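Side-chain contact in Pdx2 protein (Plasmodium falciparum, PDB 2ABW), which hydrolyses glutamine to glutamate and ammonia, the ammonia being channelled to Pdx1 for the synthesis of pyridoxal 5'-phosphate, the active form of vitamin B6: residues His39-Cys44 / Val73-Val78. Residues are numbered along the deposited sequence; the frame is centred on the assembly and turned at random.
Sequences HDLGLC and VHFIHV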
loop_
_atom_site.group_PDB
_atom_site.type_symbol
_atom_site.label_atom_id
_atom_site.label_comp_id
_atom_site.label_asym_id
_atom_site.label_seq_id
_atom_site.Cartn_x
_atom_site.Cartn_y
_atom_site.Cartn_z
ATOM N N HIS A 39 11.800 -3.095 15.979
ATOM C CA HIS A 39 12.075 -1.845 16.747
ATOM C C HIS A 39 11.588 -0.620 15.926
ATOM O O HIS A 39 10.857 0.214 16.400
ATOM C CB HIS A 39 13.551 -1.731 17.012
ATOM C CG HIS A 39 13.897 -0.547 17.852
ATOM N ND1 HIS A 39 14.644 0.508 17.371
ATOM C CD2 HIS A 39 13.554 -0.217 19.124
ATOM C CE1 HIS A 39 14.703 1.456 18.285
ATOM N NE2 HIS A 39 14.089 1.032 19.377
ATOM N N ASP A 40 11.994 -0.573 14.670
ATOM C CA ASP A 40 11.606 0.504 13.787
ATOM C C ASP A 40 10.061 0.557 13.684
ATOM O O ASP A 40 9.432 1.612 13.708
ATOM C CB ASP A 40 12.117 0.353 12.362
ATOM C CG ASP A 40 13.623 0.357 12.212
ATOM O OD1 ASP A 40 14.323 1.056 13.044
ATOM O OD2 ASP A 40 14.127 -0.287 11.213
ATOM N N LEU A 41 9.471 -0.646 13.523
ATOM C CA LEU A 41 7.973 -0.736 13.324
ATOM C C LEU A 41 7.306 -0.165 14.511
ATOM O O LEU A 41 6.288 0.474 14.363
ATOM C CB LEU A 41 7.577 -2.180 13.081
ATOM C CG LEU A 41 6.085 -2.389 12.875
ATOM C CD1 LEU A 41 5.666 -1.633 11.554
ATOM C CD2 LEU A 41 5.789 -3.845 12.788
ATOM N N GLY A 42 7.847 -0.431 15.721
ATOM C CA GLY A 42 7.243 0.091 16.944
ATOM C C GLY A 42 7.159 1.605 17.052
ATOM O O GLY A 42 6.391 2.155 17.891
ATOM N N LEU A 43 7.993 2.295 16.289
ATOM C CA LEU A 43 8.066 3.785 16.335
ATOM C C LEU A 43 7.068 4.417 15.372
ATOM O O LEU A 43 6.909 5.667 15.303
ATOM C CB LEU A 43 9.437 4.296 15.945
ATOM C CG LEU A 43 10.559 3.808 16.827
ATOM C CD1 LEU A 43 11.868 4.348 16.207
ATOM C CD2 LEU A 43 10.342 4.160 18.281
ATOM N N CYS A 44 6.405 3.596 14.602
ATOM C CA CYS A 44 5.590 4.072 13.454
ATOM C C CYS A 44 4.152 4.294 13.904
ATOM O O CYS A 44 3.566 3.402 14.466
ATOM C CB CYS A 44 5.510 3.055 12.283
ATOM S SG CYS A 44 7.146 3.006 11.481
ATOM N N VAL A 73 1.538 -8.431 11.046
ATOM C CA VAL A 73 0.183 -8.932 11.158
ATOM C C VAL A 73 -0.443 -8.297 12.347
ATOM O O VAL A 73 -1.616 -7.900 12.322
ATOM C CB VAL A 73 0.167 -10.487 11.150
ATOM C CG1 VAL A 73 -1.261 -10.998 11.533
ATOM C CG2 VAL A 73 0.576 -11.013 9.789
ATOM N N HIS A 74 0.260 -8.299 13.477
ATOM C CA HIS A 74 -0.274 -7.696 14.682
ATOM C C HIS A 74 -0.558 -6.185 14.487
ATOM O O HIS A 74 -1.574 -5.634 14.947
ATOM C CB HIS A 74 0.649 -7.990 15.854
ATOM C CG HIS A 74 0.311 -7.260 17.114
ATOM N ND1 HIS A 74 0.974 -6.103 17.460
ATOM C CD2 HIS A 74 -0.502 -7.558 18.142
ATOM C CE1 HIS A 74 0.560 -5.714 18.646
ATOM N NE2 HIS A 74 -0.430 -6.511 19.015
ATOM N N PHE A 75 0.371 -5.493 13.853
ATOM C CA PHE A 75 0.272 -4.042 13.597
ATOM C C PHE A 75 -0.991 -3.765 12.787
ATOM O O PHE A 75 -1.755 -2.846 13.109
ATOM C CB PHE A 75 1.481 -3.616 12.816
ATOM C CG PHE A 75 1.561 -2.162 12.369
ATOM C CD1 PHE A 75 0.936 -1.742 11.203
ATOM C CD2 PHE A 75 2.373 -1.294 13.088
ATOM C CE1 PHE A 75 1.030 -0.445 10.765
ATOM C CE2 PHE A 75 2.517 0.030 12.620
ATOM C CZ PHE A 75 1.856 0.381 11.463
ATOM N N ILE A 76 -1.242 -4.566 11.772
ATOM C CA ILE A 76 -2.369 -4.386 10.905
ATOM C C ILE A 76 -3.678 -4.707 11.547
ATOM O O ILE A 76 -4.681 -4.013 11.371
ATOM C CB ILE A 76 -2.179 -5.233 9.611
ATOM C CG1 ILE A 76 -0.988 -4.779 8.798
ATOM C CG2 ILE A 76 -3.422 -5.189 8.672
ATOM C CD1 ILE A 76 -0.475 -5.819 7.849
ATOM N N HIS A 77 -3.771 -5.851 12.218
ATOM C CA HIS A 77 -5.011 -6.475 12.581
ATOM C C HIS A 77 -5.400 -6.408 14.041
ATOM O O HIS A 77 -6.565 -6.460 14.343
ATOM C CB HIS A 77 -4.943 -7.961 12.243
ATOM C CG HIS A 77 -4.823 -8.214 10.776
ATOM N ND1 HIS A 77 -5.855 -7.954 9.883
ATOM C CD2 HIS A 77 -3.762 -8.611 10.050
ATOM C CE1 HIS A 77 -5.433 -8.290 8.664
ATOM N NE2 HIS A 77 -4.166 -8.643 8.717
ATOM N N VAL A 78 -4.450 -6.155 14.901
ATOM C CA VAL A 78 -4.715 -5.969 16.349
ATOM C C VAL A 78 -4.619 -4.497 16.729
ATOM O O VAL A 78 -5.548 -3.935 17.321
ATOM C CB VAL A 78 -3.812 -6.849 17.230
ATOM C CG1 VAL A 78 -4.148 -6.594 18.749
ATOM C CG2 VAL A 78 -4.037 -8.381 16.857
#
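Phe75 carries the whole share of 73-78 in this buried contact, meeting Leu41 over one face of its ring and Cys44 at the edge. The ring leaves the last turn of its helix with CG anti to the backbone N (chi1 177°), which carries it across toward 39-44. Leu41 likewise has CG anti to its own N and lays one methyl on the ring: CD1 stands 4.0 Å from the Phe75 centroid, 29° off the ring normal, a CH-pi contact displaced toward the CD2-CE2 side. The shortest distance between the two side chains is Leu41 CD1 to Phe75 CD2, 3.6 Å. Cys44 meets the ring edge at Phe75 CE2 rather than a face, its O near the ring plane at 4.0 Å and its CB 4.3 Å from CE2; this carbonyl oxygen also accepts a hydrogen bond from Lys81 NZ. The contact thus joins the short helix 38-42 to the C-terminal end of helix 63-77, away from the glutaminase active site, where both pack against the central sheet of the class I glutaminase fold. Leu47 of strand 46-49 touches both Leu41 and Phe75, Leu41 also packs on Ala71 and Leu72, and Cys44 rests on Ile33 and Val35 of edge strand 30-35.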